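Local coordinates for hypothetical protein (Neisseria meningitidis, PDB 2I45) that is of unknown function but carries a cupin type-2 domain, a small beta-barrel fold that serves many enzymes and binding proteins, at residues Q10-I15 / F31-L36; A54-M59 / G92-L97. All blocks are in the same frame, centred on the assembly; numbering follows the deposited sequence.

Contact 1: Q10-I15 / F31-L36; sequences QHLAAI and FHLVKL
Leu12, on the short helix 8-13, lies over Leu33 in the middle of strand 29-37, with their CA atoms 6.7 Å apart. The N of Ile15 bonds to the O of Leu12 at 2.6 Å, a tight turn that brings Ile15 back toward the strand. No backbone hydrogen bond joins the two segments, so side chains hold them together.

Leu33 sits under the helix and meets two residues. Its CD1 comes to 3.3 Å from CB of His11, reaching the root of that side chain and meeting the imidazole obliquely. Its CB lies 3.4 Å from CD1 of Leu12, and these two side chains cross at about a right angle.

Lys35 is extended beyond CG and runs past Ile15 in the opposite direction, with its CG 4.2 Å from Ile15 CG1. The extended chain ends with NZ near the carbonyls of Ile15 and Leu12. NZ gives a weak hydrogen bond of 3.2 Å to Ile15 O. The O of Leu12 is near as well, 3.5 Å from the same NZ. His11 turns to strand 22-26, where ND1 makes a weak hydrogen bond to Glu22.

Leu33 and Lys35 alternate with Val34, which points away from the helix. The arrangement is a short N-terminal helix packed across one face of an antiparallel sheet in a cupin fold.

Contact 2: A54-M59 / G92-L97; sequences AVEGDM and GCSLVL
Met59, a selenomethionine, bends over Cys93 and Leu95. Its CG lies between the backbone N and the carbonyl carbon (chi1 58°) and comes to 3.5 Å from SG of Cys93. The chain turns again at chi3, and SE lies 3.8 Å from CD2 of Leu95. The Met59 and Leu95 side chains cross at about a right angle. Ala54 CB approaches the same sulfur of Cys93.

Val55 and Val96 make a separate apolar pair. They meet obliquely through their CG2 atoms, 3.6 Å apart. Leu12 of helix 8-13 also touches Val55.

Between these groups the backbones pair around Ser94. Its N bonds to Glu56 O at 2.8 Å, and its O receives Glu56 N at 3.1 Å in a fairly straight bond (163°). Val55 N also approaches Ser94 O, but that bond is weak and strongly bent (115°). Cys93 CA adds a CH...O contact to Glu56 O.

Gly57 follows with a positive phi. Asp58 OD1 bonds to Glu73 N.

Val55 and Glu56 both face Ser94. This is a classic beta bulge in an antiparallel pair of the five-strand sheet of the cupin fold.

How the contacts relate
Contacts 1 and 2 meet at neighbouring strands of one sheet, with their centres about 9 Å apart. Strands 29-37 and 92-99 are joined by probable backbone hydrogen bonds, from Leu36 N to Cys93 O and from Leu97 N to His32 O. Leu33 also packs on Val96, and Lys35 on Ser94. Contact 2 lies nearer the centre of the chain, about 7 Å away against 10 Å for contact 1. Both are partly buried. Their chemistry differs. Contact 1 lays a helix on the sheet through side chains, with one weak polar bond. Contact 2 pairs two strands of that sheet and carries on to Met59, at the start of a strand of the other sheet. It combines backbone pairing with apolar packing.

Contact 1: Q10-I15 / F31-L36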
ATOM      1  N   GLN B  10       6.322  12.785  -3.442  1.00 52.53           N
ATOM      2  CA  GLN B  10       5.957  14.153  -3.581  1.00 53.54           C
ATOM      3  C   GLN B  10       4.789  14.580  -2.628  1.00 53.78           C
ATOM      4  O   GLN B  10       4.869  15.677  -2.061  1.00 54.07           O
ATOM      5  CB  GLN B  10       5.785  14.545  -5.058  1.00 53.70           C
ATOM      6  CG  GLN B  10       4.348  14.629  -5.509  1.00 57.93           C
ATOM      7  CD  GLN B  10       4.201  14.662  -7.024  1.00 61.53           C
ATOM      8  OE1 GLN B  10       3.076  14.843  -7.522  1.00 62.94           O
ATOM      9  NE2 GLN B  10       5.321  14.474  -7.765  1.00 58.50           N
ATOM     10  N   HIS B  11       3.759  13.748  -2.408  1.00 52.69           N
ATOM     11  CA  HIS B  11       2.727  14.122  -1.404  1.00 52.57           C
ATOM     12  C   HIS B  11       3.306  14.302   0.023  1.00 52.92           C
ATOM     13  O   HIS B  11       2.934  15.217   0.797  1.00 53.62           O
ATOM     14  CB  HIS B  11       1.581  13.111  -1.365  1.00 51.77           C
ATOM     15  CG  HIS B  11       0.524  13.369  -2.381  1.00 51.24           C
ATOM     16  ND1 HIS B  11      -0.721  13.830  -2.053  1.00 55.16           N
ATOM     17  CD2 HIS B  11       0.525  13.237  -3.726  1.00 54.14           C
ATOM     18  CE1 HIS B  11      -1.449  13.976  -3.149  1.00 53.92           C
ATOM     19  NE2 HIS B  11      -0.714  13.627  -4.181  1.00 52.03           N
ATOM     20  N   LEU B  12       4.215  13.417   0.377  1.00 52.08           N
ATOM     21  CA  LEU B  12       4.763  13.475   1.692  1.00 51.97           C
ATOM     22  C   LEU B  12       5.633  14.720   1.828  1.00 51.77           C
ATOM     23  O   LEU B  12       5.403  15.512   2.731  1.00 52.08           O
ATOM     24  CB  LEU B  12       5.540  12.193   2.010  1.00 51.99           C
ATOM     25  CG  LEU B  12       5.070  10.967   2.796  1.00 52.03           C
ATOM     26  CD1 LEU B  12       3.556  10.725   2.791  1.00 50.93           C
ATOM     27  CD2 LEU B  12       5.830   9.769   2.175  1.00 47.18           C
ATOM     28  N   ALA B  13       6.622  14.886   0.947  1.00 51.29           N
ATOM     29  CA  ALA B  13       7.451  16.093   0.946  1.00 51.15           C
ATOM     30  C   ALA B  13       6.657  17.390   1.189  1.00 51.21           C
ATOM     31  O   ALA B  13       7.189  18.302   1.814  1.00 51.23           O
ATOM     32  CB  ALA B  13       8.289  16.194  -0.334  1.00 50.63           C
ATOM     33  N   ALA B  14       5.383  17.448   0.767  1.00 51.09           N
ATOM     34  CA  ALA B  14       4.531  18.656   0.951  1.00 50.89           C
ATOM     35  C   ALA B  14       4.086  18.861   2.391  1.00 51.17           C
ATOM     36  O   ALA B  14       3.682  19.962   2.785  1.00 51.07           O
ATOM     37  CB  ALA B  14       3.290  18.610   0.039  1.00 50.36           C
ATOM     38  N   ILE B  15       4.145  17.791   3.177  1.00 51.30           N
ATOM     39  CA  ILE B  15       3.655  17.828   4.537  1.00 51.31           C
ATOM     40  C   ILE B  15       4.873  17.917   5.444  1.00 51.93           C
ATOM     41  O   ILE B  15       5.690  17.024   5.505  1.00 51.77           O
ATOM     42  CB  ILE B  15       2.653  16.659   4.843  1.00 50.82           C
ATOM     43  CG1 ILE B  15       3.055  15.871   6.065  1.00 51.74           C
ATOM     44  CG2 ILE B  15       2.570  15.654   3.698  1.00 49.91           C
ATOM     45  CD1 ILE B  15       2.598  16.491   7.350  1.00 57.48           C
ATOM     46  N   PHE B  31      -6.791   7.282   1.803  1.00 47.20           N
ATOM     47  CA  PHE B  31      -5.338   7.217   2.160  1.00 47.05           C
ATOM     48  C   PHE B  31      -5.037   8.347   3.096  1.00 46.78           C
ATOM     49  O   PHE B  31      -5.441   9.497   2.841  1.00 45.48           O
ATOM     50  CB  PHE B  31      -4.406   7.221   0.948  1.00 46.18           C
ATOM     51  CG  PHE B  31      -4.746   6.168  -0.103  1.00 48.36           C
ATOM     52  CD1 PHE B  31      -3.996   5.002  -0.230  1.00 52.65           C
ATOM     53  CD2 PHE B  31      -5.806   6.326  -0.962  1.00 50.25           C
ATOM     54  CE1 PHE B  31      -4.292   4.019  -1.197  1.00 49.32           C
ATOM     55  CE2 PHE B  31      -6.117   5.327  -1.904  1.00 51.59           C
ATOM     56  CZ  PHE B  31      -5.348   4.193  -2.024  1.00 50.37           C
ATOM     57  N   HIS B  32      -4.385   7.992   4.203  1.00 47.51           N
ATOM     58  CA  HIS B  32      -3.869   8.950   5.140  1.00 49.15           C
ATOM     59  C   HIS B  32      -2.327   8.999   4.976  1.00 49.70           C
ATOM     60  O   HIS B  32      -1.644   7.950   4.976  1.00 49.28           O
ATOM     61  CB  HIS B  32      -4.261   8.520   6.538  1.00 49.98           C
ATOM     62  CG  HIS B  32      -5.732   8.608   6.824  1.00 53.81           C
ATOM     63  ND1 HIS B  32      -6.245   9.380   7.848  1.00 57.77           N
ATOM     64  CD2 HIS B  32      -6.801   8.030   6.222  1.00 57.96           C
ATOM     65  CE1 HIS B  32      -7.566   9.267   7.866  1.00 58.86           C
ATOM     66  NE2 HIS B  32      -7.930   8.451   6.888  1.00 58.37           N
ATOM     67  N   LEU B  33      -1.785  10.196   4.776  1.00 50.61           N
ATOM     68  CA  LEU B  33      -0.310  10.366   4.752  1.00 51.92           C
ATOM     69  C   LEU B  33       0.000  11.271   5.924  1.00 52.60           C
ATOM     70  O   LEU B  33      -0.588  12.338   6.045  1.00 52.74           O
ATOM     71  CB  LEU B  33       0.233  10.983   3.454  1.00 51.56           C
ATOM     72  CG  LEU B  33      -0.269  10.459   2.099  1.00 50.90           C
ATOM     73  CD1 LEU B  33       0.045  11.335   0.922  1.00 50.46           C
ATOM     74  CD2 LEU B  33       0.221   9.121   1.859  1.00 53.31           C
ATOM     75  N   VAL B  34       0.900  10.814   6.798  1.00 52.93           N
ATOM     76  CA  VAL B  34       1.168  11.489   8.057  1.00 52.72           C
ATOM     77  C   VAL B  34       2.573  11.204   8.391  1.00 52.52           C
ATOM     78  O   VAL B  34       3.093  10.179   7.984  1.00 53.90           O
ATOM     79  CB  VAL B  34       0.494  10.821   9.217  1.00 53.07           C
ATOM     80  CG1 VAL B  34       0.102  11.863  10.250  1.00 50.64           C
ATOM     81  CG2 VAL B  34      -0.622   9.983   8.747  1.00 52.76           C
ATOM     82  N   LYS B  35       3.187  12.061   9.191  1.00 51.92           N
ATOM     83  CA  LYS B  35       4.529  11.776   9.605  1.00 50.93           C
ATOM     84  C   LYS B  35       4.477  11.620  11.089  1.00 50.46           C
ATOM     85  O   LYS B  35       3.764  12.321  11.700  1.00 50.19           O
ATOM     86  CB  LYS B  35       5.445  12.887   9.157  1.00 50.41           C
ATOM     87  CG  LYS B  35       5.594  12.932   7.631  1.00 52.50           C
ATOM     88  CD  LYS B  35       6.767  13.873   7.156  1.00 51.22           C
ATOM     89  CE  LYS B  35       6.810  13.963   5.644  1.00 50.07           C
ATOM     90  NZ  LYS B  35       7.936  14.816   5.085  1.00 53.44           N
ATOM     91  N   LEU B  36       5.245  10.670  11.637  1.00 51.50           N
ATOM     92  CA  LEU B  36       5.296  10.259  13.048  1.00 50.92           C
ATOM     93  C   LEU B  36       6.669  10.445  13.691  1.00 50.42           C
ATOM     94  O   LEU B  36       7.711  10.108  13.070  1.00 50.92           O
ATOM     95  CB  LEU B  36       5.024   8.770  13.103  1.00 51.53           C
ATOM     96  CG  LEU B  36       3.593   8.381  13.404  1.00 54.79           C
ATOM     97  CD1 LEU B  36       2.480   9.332  12.851  1.00 55.34           C
ATOM     98  CD2 LEU B  36       3.379   6.976  12.957  1.00 54.56           C
TER

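Contact 2: A54-M59 / G92-L97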
ATOM      1  N   ALA B  54       5.375   1.753   5.629  1.00 47.71           N
ATOM      2  CA  ALA B  54       6.374   2.645   6.154  1.00 46.68           C
ATOM      3  C   ALA B  54       7.115   3.061   4.980  1.00 46.16           C
ATOM      4  O   ALA B  54       8.135   2.381   4.569  1.00 47.27           O
ATOM      5  CB  ALA B  54       7.282   1.951   7.091  1.00 47.67           C
ATOM      6  N   VAL B  55       6.611   4.160   4.421  1.00 44.49           N
ATOM      7  CA  VAL B  55       7.201   4.728   3.197  1.00 44.53           C
ATOM      8  C   VAL B  55       8.638   5.122   3.435  1.00 44.65           C
ATOM      9  O   VAL B  55       9.495   4.699   2.710  1.00 43.37           O
ATOM     10  CB  VAL B  55       6.457   5.933   2.592  1.00 43.67           C
ATOM     11  CG1 VAL B  55       7.136   6.344   1.334  1.00 40.84           C
ATOM     12  CG2 VAL B  55       4.967   5.595   2.312  1.00 45.93           C
ATOM     13  N   GLU B  56       8.903   5.923   4.465  1.00 46.22           N
ATOM     14  CA  GLU B  56      10.336   6.307   4.718  1.00 48.23           C
ATOM     15  C   GLU B  56      10.548   6.348   6.222  1.00 46.45           C
ATOM     16  O   GLU B  56       9.608   6.770   6.940  1.00 45.68           O
ATOM     17  CB  GLU B  56      10.663   7.650   4.102  1.00 48.05           C
ATOM     18  CG  GLU B  56      12.026   8.080   4.425  1.00 55.12           C
ATOM     19  CD  GLU B  56      12.317   9.514   3.994  1.00 63.45           C
ATOM     20  OE1 GLU B  56      11.332  10.218   3.607  1.00 66.96           O
ATOM     21  OE2 GLU B  56      13.523   9.923   4.058  1.00 63.64           O
ATOM     22  N   GLY B  57      11.700   5.841   6.684  1.00 44.06           N
ATOM     23  CA  GLY B  57      11.970   5.672   8.119  1.00 43.69           C
ATOM     24  C   GLY B  57      11.319   4.487   8.811  1.00 44.53           C
ATOM     25  O   GLY B  57      10.441   3.846   8.255  1.00 44.77           O
ATOM     26  N   ASP B  58      11.706   4.193  10.053  1.00 45.35           N
ATOM     27  CA  ASP B  58      11.065   3.057  10.777  1.00 46.21           C
ATOM     28  C   ASP B  58      10.064   3.471  11.847  1.00 45.41           C
ATOM     29  O   ASP B  58      10.081   4.567  12.308  1.00 45.56           O
ATOM     30  CB  ASP B  58      12.115   2.102  11.353  1.00 46.61           C
ATOM     31  CG  ASP B  58      13.281   1.901  10.400  1.00 50.80           C
ATOM     32  OD1 ASP B  58      13.085   2.162   9.192  1.00 54.67           O
ATOM     33  OD2 ASP B  58      14.398   1.520  10.840  1.00 55.06           O
HETATM   34  N   MSE B  59       9.163   2.593  12.215  1.00 45.43           N
HETATM   35  CA  MSE B  59       8.219   2.882  13.257  1.00 47.02           C
HETATM   36  C   MSE B  59       7.897   1.567  13.999  1.00 44.61           C
HETATM   37  O   MSE B  59       8.370   0.488  13.626  1.00 43.82           O
HETATM   38  CB  MSE B  59       6.989   3.637  12.707  1.00 44.64           C
HETATM   39  CG  MSE B  59       6.261   2.934  11.654  1.00 48.22           C
HETATM   40 SE   MSE B  59       4.366   3.513  11.352  1.00 60.50          SE
HETATM   41  CE  MSE B  59       3.665   3.029  13.074  1.00 55.41           C
ATOM     42  N   GLY B  92      11.431   9.065  13.558  1.00 43.46           N
ATOM     43  CA  GLY B  92      10.549   9.650  12.550  1.00 45.69           C
ATOM     44  C   GLY B  92      10.225   8.742  11.370  1.00 46.95           C
ATOM     45  O   GLY B  92      11.102   8.110  10.821  1.00 47.16           O
ATOM     46  N   CYS B  93       8.959   8.713  10.974  1.00 48.26           N
ATOM     47  CA  CYS B  93       8.484   7.820   9.947  1.00 49.46           C
ATOM     48  C   CYS B  93       7.428   8.518   9.129  1.00 50.91           C
ATOM     49  O   CYS B  93       6.459   9.098   9.717  1.00 51.50           O
ATOM     50  CB  CYS B  93       7.764   6.623  10.578  1.00 48.79           C
ATOM     51  SG  CYS B  93       7.312   5.337   9.367  1.00 49.53           S
ATOM     52  N   SER B  94       7.563   8.409   7.796  1.00 50.40           N
ATOM     53  CA  SER B  94       6.483   8.739   6.878  1.00 50.44           C
ATOM     54  C   SER B  94       5.703   7.510   6.486  1.00 50.46           C
ATOM     55  O   SER B  94       6.291   6.527   6.044  1.00 50.43           O
ATOM     56  CB  SER B  94       7.050   9.383   5.642  1.00 50.23           C
ATOM     57  OG  SER B  94       7.851  10.475   6.049  1.00 53.06           O
ATOM     58  N   LEU B  95       4.380   7.598   6.593  1.00 49.51           N
ATOM     59  CA  LEU B  95       3.553   6.418   6.583  1.00 48.98           C
ATOM     60  C   LEU B  95       2.240   6.605   5.840  1.00 49.76           C
ATOM     61  O   LEU B  95       1.548   7.596   6.057  1.00 49.38           O
ATOM     62  CB  LEU B  95       3.234   6.081   8.041  1.00 49.01           C
ATOM     63  CG  LEU B  95       1.885   5.421   8.442  1.00 48.88           C
ATOM     64  CD1 LEU B  95       1.881   3.912   8.234  1.00 43.70           C
ATOM     65  CD2 LEU B  95       1.578   5.627   9.904  1.00 47.06           C
ATOM     66  N   VAL B  96       1.873   5.625   5.017  1.00 50.45           N
ATOM     67  CA  VAL B  96       0.546   5.592   4.440  1.00 51.39           C
ATOM     68  C   VAL B  96      -0.362   4.637   5.180  1.00 52.46           C
ATOM     69  O   VAL B  96      -0.039   3.450   5.369  1.00 52.57           O
ATOM     70  CB  VAL B  96       0.529   5.150   2.970  1.00 51.57           C
ATOM     71  CG1 VAL B  96      -0.931   5.236   2.449  1.00 50.92           C
ATOM     72  CG2 VAL B  96       1.438   5.983   2.167  1.00 49.35           C
ATOM     73  N   LEU B  97      -1.497   5.151   5.593  1.00 52.74           N
ATOM     74  CA  LEU B  97      -2.572   4.275   6.006  1.00 54.44           C
ATOM     75  C   LEU B  97      -3.567   4.069   4.893  1.00 54.23           C
ATOM     76  O   LEU B  97      -3.819   5.021   4.153  1.00 54.78           O
ATOM     77  CB  LEU B  97      -3.335   4.888   7.174  1.00 54.82           C
ATOM     78  CG  LEU B  97      -2.994   4.324   8.552  1.00 57.84           C
ATOM     79  CD1 LEU B  97      -1.772   5.030   9.127  1.00 59.46           C
ATOM     80  CD2 LEU B  97      -4.197   4.420   9.501  1.00 57.39           C
TER